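Local coordinates for protein 5-formyl-3-hydroxy-2-methylpyridine 4-carboxylate 5-dehydrogenase (Mesorhizobium japonicum MAFF 303099, PDB 4OM8) that catalyses the NAD(+)-dependent oxidation of 5-formyl-3-hydroxy-2-methylpyridine-4-carboxylate, and its reduction by NADH, in the breakdown of vitamin B6, at residues 5-10 / 26-31; 20-25 / 65-70. All blocks are in the same frame, centred on the assembly; numbering follows the deposited sequence.

Contact 1 (5-10 / 26-31); sequences IAIIGL and LQVVAY. With NAD (nicotinamide-adenine-dinucleotide), chain C.
Leu10 turns CG anti to its own carbonyl carbon (chi1 -75°), beside Ala30, and Tyr31 holds CG anti to its backbone N (chi1 165°), on the Ile8 side. The two segments carry the parallel strands of the first beta-alpha-beta unit of the Rossmann fold, with helix 14-23 as the crossover. Ile5 N gives the first rung to Gln27 O at 2.8 Å, and Val29 N returns one to Ile5 O. Ile7 likewise donates to Val29 O and accepts from Tyr31 N, while Ala6 and Ile8 bond to strand 82-85. Apolar side chains suit residues 5-8 because both faces of the sheet are buried here, under helix 14-23 on one side and helix 73-77 on the other. On the face of Ile5, Ile7, Val28 and Ala30, Ile5 CD1 reaches Leu26, 3.6 Å from CG, and Ile7 CD1 lies 3.8 Å from Val28 CG1.

Beyond the strand, Gly9 N donates to Tyr31 O at 2.8 Å. Its phi of 114° would jam a CB against the preceding carbonyl, and its CA also passes close to the adenine, fitting the first glycine of a GxGxxG pattern. Leu10 CD2 closes on Ala30 CB at 3.6 Å, where the small alanine leaves room for the branched tip, and Phe69 adjoins both. An alanine in place of Leu10 would probably open a gap above the Ala30 methyl and leave Phe69 with less to pack against. On the other face Ile8 meets the edge of the Tyr31 ring through CG2, and both residues border the cofactor: Ile8 CG2 lies 3.5 Å from NAD C2A, and Tyr31 CE2 approaches that same adenine carbon to 3.6 Å.

Contact 2 (20-25 / 65-70); sequences RLARGG and GTVRFT
Ala22 and Val67 make the apolar part of this contact, methyl against methyl: Ala22 CB lies 3.5 Å from Val67 CG2, tighter than usual for two carbons. Val67 places CG1 anti to its backbone N (chi1 178°), and it is the other branch, CG2, standing beside that N, that meets the alanine. The same CB also lies 3.6 Å from Thr66 O. Ala22 points toward the strand, and its small methyl suits the close approach to Val67 and the Thr66 carbonyl.

The polar contacts are made by backbone atoms where the helix stops. Gly65 N donates a weak hydrogen bond to Gly25 O, 3.0 Å long and bent to 127° at the hydrogen. Beside it Gly65 CA sits 3.2 Å from Ala22 O in a CA-H...O contact. Ala22 O also accepts from Gly25 N at 2.9 Å, which belongs to the Schellman motif closing helix 14-23. Gly25 takes the positive phi of that motif (106°), an angle at which a CB would collide with the preceding carbonyl oxygen. At Gly65 a CB would press on Ala22 O, and glycine lets the two backbones come this close.

In the Rossmann fold this joins the end of the first crossover helix to the N-terminal part of the 65-70 segment, whose strand is the outermost on that side of the chain's sheet.

Polar side chains that take no part in the contact itself place it in the domain: Arg23 points away from the strand and forms salt bridges with Glu49 and Asp53 of helix 35-54. Farther along the strand, Arg68 pairs with Asp75, and Thr70 OG1 is hydrogen-bonded to Asp75 and to the backbone N of Asp72.

In the fold
Contacts 1 and 2 lie with their centres about 8 Å apart in the NAD-binding Rossmann domain, and their segments alternate along the chain: 5-10, 20-25, 26-31, 65-70. Strand 4-8 leads into helix 14-23 and then strand 27-31, which stands between 4-8 and 66-70 in the sheet. The contacts meet directly, because Val28 N and Ala30 N probably bond to Thr66 O and Arg68 O, and Leu21 of the helix packs on Ile5, Ile7 and Val28. Contact 1 reaches the adenine end of the NAD site, whereas contact 2 joins helix to strand near the surface, on the side of the sheet's outermost strand.

Contact 1 (5-10 / 26-31)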
loop_
_atom_site.group_PDB
_atom_site.type_symbol
_atom_site.label_atom_id
_atom_site.label_comp_id
_atom_site.label_asym_id
_atom_site.label_seq_id
_atom_site.Cartn_x
_atom_site.Cartn_y
_atom_site.Cartn_z
ATOM N N ILE A 5 -28.418 5.824 16.209
ATOM C CA ILE A 5 -27.612 4.651 15.930
ATOM C C ILE A 5 -27.340 3.886 17.217
ATOM O O ILE A 5 -27.045 4.479 18.258
ATOM C CB ILE A 5 -26.288 5.051 15.261
ATOM C CG1 ILE A 5 -26.590 5.767 13.937
ATOM C CG2 ILE A 5 -25.396 3.811 15.059
ATOM C CD1 ILE A 5 -25.360 6.270 13.195
ATOM N N ALA A 6 -27.471 2.568 17.148
ATOM C CA ALA A 6 -27.020 1.690 18.221
ATOM C C ALA A 6 -25.828 0.900 17.710
ATOM O O ALA A 6 -25.848 0.419 16.582
ATOM C CB ALA A 6 -28.129 0.742 18.676
ATOM N N ILE A 7 -24.806 0.773 18.546
ATOM C CA ILE A 7 -23.677 -0.110 18.279
ATOM C C ILE A 7 -23.675 -1.259 19.284
ATOM O O ILE A 7 -23.747 -1.038 20.501
ATOM C CB ILE A 7 -22.330 0.652 18.331
ATOM C CG1 ILE A 7 -22.303 1.722 17.237
ATOM C CG2 ILE A 7 -21.167 -0.321 18.166
ATOM C CD1 ILE A 7 -21.182 2.721 17.349
ATOM N N ILE A 8 -23.613 -2.487 18.761
ATOM C CA ILE A 8 -23.554 -3.692 19.591
ATOM C C ILE A 8 -22.161 -4.297 19.507
ATOM O O ILE A 8 -21.780 -4.875 18.480
ATOM C CB ILE A 8 -24.595 -4.731 19.146
ATOM C CG1 ILE A 8 -25.974 -4.080 19.001
ATOM C CG2 ILE A 8 -24.590 -5.941 20.084
ATOM C CD1 ILE A 8 -26.487 -3.370 20.260
ATOM N N GLY A 9 -21.385 -4.122 20.575
ATOM C CA GLY A 9 -20.023 -4.639 20.627
ATOM C C GLY A 9 -19.052 -3.487 20.671
ATOM O O GLY A 9 -19.002 -2.669 19.742
ATOM N N LEU A 10 -18.286 -3.418 21.763
ATOM C CA LEU A 10 -17.384 -2.296 22.027
ATOM C C LEU A 10 -15.935 -2.701 22.248
ATOM O O LEU A 10 -15.274 -2.183 23.153
ATOM C CB LEU A 10 -17.851 -1.519 23.257
ATOM C CG LEU A 10 -19.069 -0.614 23.117
ATOM C CD1 LEU A 10 -19.472 -0.085 24.492
ATOM C CD2 LEU A 10 -18.742 0.534 22.178
ATOM N N LEU A 26 -24.787 12.391 14.798
ATOM C CA LEU A 26 -25.702 11.298 15.106
ATOM C C LEU A 26 -25.800 11.043 16.598
ATOM O O LEU A 26 -24.851 11.302 17.343
ATOM C CB LEU A 26 -25.242 10.020 14.399
ATOM C CG LEU A 26 -25.449 9.871 12.888
ATOM C CD1 LEU A 26 -26.931 9.883 12.510
ATOM C CD2 LEU A 26 -24.680 10.901 12.064
ATOM N N GLN A 27 -26.951 10.544 17.051
ATOM C CA GLN A 27 -27.074 10.078 18.422
ATOM C C GLN A 27 -26.628 8.631 18.480
ATOM O O GLN A 27 -27.170 7.813 17.754
ATOM C CB GLN A 27 -28.516 10.198 18.914
ATOM C CG GLN A 27 -28.781 9.445 20.213
ATOM C CD GLN A 27 -30.259 9.348 20.535
ATOM O OE1 GLN A 27 -30.903 10.358 20.851
ATOM N NE2 GLN A 27 -30.810 8.130 20.463
ATOM N N VAL A 28 -25.651 8.321 19.333
ATOM C CA VAL A 28 -25.104 6.968 19.391
ATOM C C VAL A 28 -25.283 6.393 20.783
ATOM O O VAL A 28 -24.875 7.014 21.766
ATOM C CB VAL A 28 -23.599 6.950 19.011
ATOM C CG1 VAL A 28 -23.023 5.537 19.107
ATOM C CG2 VAL A 28 -23.392 7.518 17.620
ATOM N N VAL A 29 -25.898 5.211 20.871
ATOM C CA VAL A 29 -25.927 4.477 22.134
ATOM C C VAL A 29 -25.268 3.123 21.893
ATOM O O VAL A 29 -25.586 2.436 20.930
ATOM C CB VAL A 29 -27.362 4.315 22.680
ATOM C CG1 VAL A 29 -27.333 3.665 24.054
ATOM C CG2 VAL A 29 -28.038 5.680 22.783
ATOM N N ALA A 30 -24.321 2.756 22.746
ATOM C CA ALA A 30 -23.532 1.558 22.500
ATOM C C ALA A 30 -23.628 0.598 23.666
ATOM O O ALA A 30 -23.733 1.015 24.833
ATOM C CB ALA A 30 -22.083 1.921 22.230
ATOM N N TYR A 31 -23.567 -0.688 23.341
ATOM C CA TYR A 31 -23.785 -1.765 24.299
ATOM C C TYR A 31 -22.729 -2.834 24.143
ATOM O O TYR A 31 -22.277 -3.099 23.043
ATOM C CB TYR A 31 -25.178 -2.377 24.100
ATOM C CG TYR A 31 -25.388 -3.718 24.770
ATOM C CD1 TYR A 31 -25.748 -3.800 26.111
ATOM C CD2 TYR A 31 -25.241 -4.906 24.058
ATOM C CE1 TYR A 31 -25.943 -5.034 26.732
ATOM C CE2 TYR A 31 -25.435 -6.131 24.666
ATOM C CZ TYR A 31 -25.774 -6.194 25.996
ATOM O OH TYR A 31 -25.967 -7.422 26.588
HETATM P PA NAD C . -13.296 -7.550 19.601
HETATM O O1A NAD C . -13.103 -9.011 19.967
HETATM O O2A NAD C . -12.212 -6.529 19.911
HETATM O O5B NAD C . -14.659 -7.051 20.295
HETATM C C5B NAD C . -15.849 -7.841 20.291
HETATM C C4B NAD C . -16.757 -7.312 21.391
HETATM O O4B NAD C . -18.047 -7.916 21.275
HETATM C C3B NAD C . -16.210 -7.659 22.775
HETATM O O3B NAD C . -16.062 -6.470 23.562
HETATM C C2B NAD C . -17.257 -8.604 23.352
HETATM O O2B NAD C . -17.423 -8.513 24.775
HETATM C C1B NAD C . -18.505 -8.161 22.613
HETATM N N9A NAD C . -19.608 -9.137 22.564
HETATM C C8A NAD C . -19.530 -10.475 22.482
HETATM N N7A NAD C . -20.770 -11.023 22.431
HETATM C C5A NAD C . -21.662 -10.020 22.475
HETATM C C6A NAD C . -23.130 -9.892 22.463
HETATM N N6A NAD C . -23.932 -10.982 22.384
HETATM N N1A NAD C . -23.650 -8.647 22.533
HETATM C C2A NAD C . -22.874 -7.552 22.614
HETATM N N3A NAD C . -21.533 -7.596 22.632
HETATM C C4A NAD C . -20.888 -8.781 22.570
HETATM O O3 NAD C . -13.731 -7.524 18.048
HETATM P PN NAD C . -13.418 -6.363 16.979
HETATM O O1N NAD C . -11.976 -6.473 16.522
HETATM O O2N NAD C . -13.927 -5.018 17.446
HETATM O O5D NAD C . -14.331 -6.829 15.747
HETATM C C5D NAD C . -15.762 -6.854 15.835
HETATM C C4D NAD C . -16.302 -7.185 14.448
HETATM O O4D NAD C . -15.759 -6.235 13.536
HETATM C C3D NAD C . -15.850 -8.549 13.951
HETATM O O3D NAD C . -16.870 -9.036 13.075
HETATM C C2D NAD C . -14.614 -8.250 13.125
HETATM O O2D NAD C . -14.420 -9.204 12.077
HETATM C C1D NAD C . -14.960 -6.890 12.543
HETATM N N1N NAD C . -13.803 -6.046 12.203
HETATM C C2N NAD C . -12.647 -6.083 12.896
HETATM C C3N NAD C . -11.592 -5.240 12.537
HETATM C C7N NAD C . -10.261 -5.256 13.243
HETATM O O7N NAD C . -10.155 -5.594 14.412
HETATM N N7N NAD C . -9.195 -4.904 12.526
HETATM C C4N NAD C . -11.744 -4.362 11.470
HETATM C C5N NAD C . -12.951 -4.338 10.786
HETATM C C6N NAD C . -13.971 -5.190 11.185
HETATM O O HOH W 1 -29.496 5.831 19.315
#

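Contact 2 (20-25 / 65-70)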
loop_
_atom_site.group_PDB
_atom_site.type_symbol
_atom_site.label_atom_id
_atom_site.label_comp_id
_atom_site.label_asym_id
_atom_site.label_seq_id
_atom_site.Cartn_x
_atom_site.Cartn_y
_atom_site.Cartn_z
ATOM N N ARG A 20 -16.799 8.672 16.097
ATOM C CA ARG A 20 -16.796 9.255 14.763
ATOM C C ARG A 20 -18.209 9.508 14.281
ATOM O O ARG A 20 -18.474 10.518 13.629
ATOM C CB ARG A 20 -16.067 8.351 13.761
ATOM C CG ARG A 20 -16.026 8.932 12.349
ATOM C CD ARG A 20 -15.306 10.261 12.366
ATOM N NE ARG A 20 -15.271 10.947 11.075
ATOM C CZ ARG A 20 -16.217 11.778 10.646
ATOM N NH1 ARG A 20 -17.302 12.006 11.388
ATOM N NH2 ARG A 20 -16.080 12.387 9.473
ATOM N N LEU A 21 -19.114 8.577 14.579
ATOM C CA LEU A 21 -20.503 8.765 14.199
ATOM C C LEU A 21 -21.133 9.932 14.956
ATOM O O LEU A 21 -21.851 10.736 14.365
ATOM C CB LEU A 21 -21.295 7.478 14.449
ATOM C CG LEU A 21 -20.921 6.339 13.494
ATOM C CD1 LEU A 21 -21.534 5.021 13.974
ATOM C CD2 LEU A 21 -21.393 6.645 12.073
ATOM N N ALA A 22 -20.861 10.040 16.249
ATOM C CA ALA A 22 -21.401 11.159 17.015
ATOM C C ALA A 22 -20.863 12.491 16.519
ATOM O O ALA A 22 -21.573 13.495 16.525
ATOM C CB ALA A 22 -21.091 10.992 18.483
ATOM N N ARG A 23 -19.602 12.504 16.099
ATOM C CA ARG A 23 -18.993 13.735 15.601
ATOM C C ARG A 23 -19.704 14.200 14.322
ATOM O O ARG A 23 -19.683 15.379 13.977
ATOM C CB ARG A 23 -17.493 13.513 15.353
ATOM C CG ARG A 23 -16.684 14.773 15.022
ATOM C CD ARG A 23 -16.665 15.751 16.184
ATOM N NE ARG A 23 -15.988 15.206 17.359
ATOM C CZ ARG A 23 -14.755 15.548 17.733
ATOM N NH1 ARG A 23 -14.063 16.416 17.013
ATOM N NH2 ARG A 23 -14.215 15.007 18.819
ATOM N N GLY A 24 -20.342 13.264 13.621
ATOM C CA GLY A 24 -21.131 13.594 12.447
ATOM C C GLY A 24 -22.529 14.106 12.771
ATOM O O GLY A 24 -23.291 14.442 11.870
ATOM N N GLY A 25 -22.868 14.174 14.050
ATOM C CA GLY A 25 -24.157 14.713 14.449
ATOM C C GLY A 25 -25.154 13.663 14.905
ATOM O O GLY A 25 -26.238 14.000 15.356
ATOM N N GLY A 65 -25.513 14.331 18.249
ATOM C CA GLY A 65 -24.061 14.255 18.329
ATOM C C GLY A 65 -23.481 13.813 19.657
ATOM O O GLY A 65 -22.503 14.388 20.129
ATOM N N THR A 66 -24.060 12.779 20.258
ATOM C CA THR A 66 -23.587 12.276 21.539
ATOM C C THR A 66 -23.318 10.779 21.516
ATOM O O THR A 66 -23.829 10.049 20.657
ATOM C CB THR A 66 -24.591 12.541 22.662
ATOM O OG1 THR A 66 -25.833 11.906 22.340
ATOM C CG2 THR A 66 -24.814 14.047 22.859
ATOM N N VAL A 67 -22.510 10.332 22.476
ATOM C CA VAL A 67 -22.256 8.916 22.713
ATOM C C VAL A 67 -22.632 8.566 24.144
ATOM O O VAL A 67 -22.260 9.284 25.077
ATOM C CB VAL A 67 -20.771 8.544 22.503
ATOM C CG1 VAL A 67 -20.540 7.057 22.800
ATOM C CG2 VAL A 67 -20.314 8.880 21.106
ATOM N N ARG A 68 -23.368 7.468 24.314
ATOM C CA ARG A 68 -23.667 6.912 25.630
ATOM C C ARG A 68 -23.483 5.405 25.609
ATOM O O ARG A 68 -23.878 4.753 24.645
ATOM C CB ARG A 68 -25.100 7.261 26.055
ATOM C CG ARG A 68 -25.510 6.669 27.391
ATOM C CD ARG A 68 -26.849 7.228 27.864
ATOM N NE ARG A 68 -27.997 6.892 27.013
ATOM C CZ ARG A 68 -28.700 5.765 27.139
ATOM N NH1 ARG A 68 -28.345 4.861 28.044
ATOM N NH2 ARG A 68 -29.743 5.531 26.352
ATOM N N PHE A 69 -22.878 4.863 26.663
ATOM C CA PHE A 69 -22.729 3.423 26.833
ATOM C C PHE A 69 -23.777 2.899 27.812
ATOM O O PHE A 69 -24.080 3.541 28.823
ATOM C CB PHE A 69 -21.330 3.055 27.358
ATOM C CG PHE A 69 -20.205 3.373 26.410
ATOM C CD1 PHE A 69 -20.436 3.556 25.060
ATOM C CD2 PHE A 69 -18.907 3.466 26.881
ATOM C CE1 PHE A 69 -19.403 3.839 24.197
ATOM C CE2 PHE A 69 -17.862 3.755 26.019
ATOM C CZ PHE A 69 -18.115 3.946 24.677
ATOM N N THR A 70 -24.293 1.710 27.534
ATOM C CA THR A 70 -25.284 1.090 28.407
ATOM C C THR A 70 -25.075 -0.424 28.488
ATOM O O THR A 70 -24.505 -1.038 27.568
ATOM C CB THR A 70 -26.728 1.401 27.934
ATOM O OG1 THR A 70 -27.670 0.854 28.866
ATOM C CG2 THR A 70 -26.994 0.818 26.543
#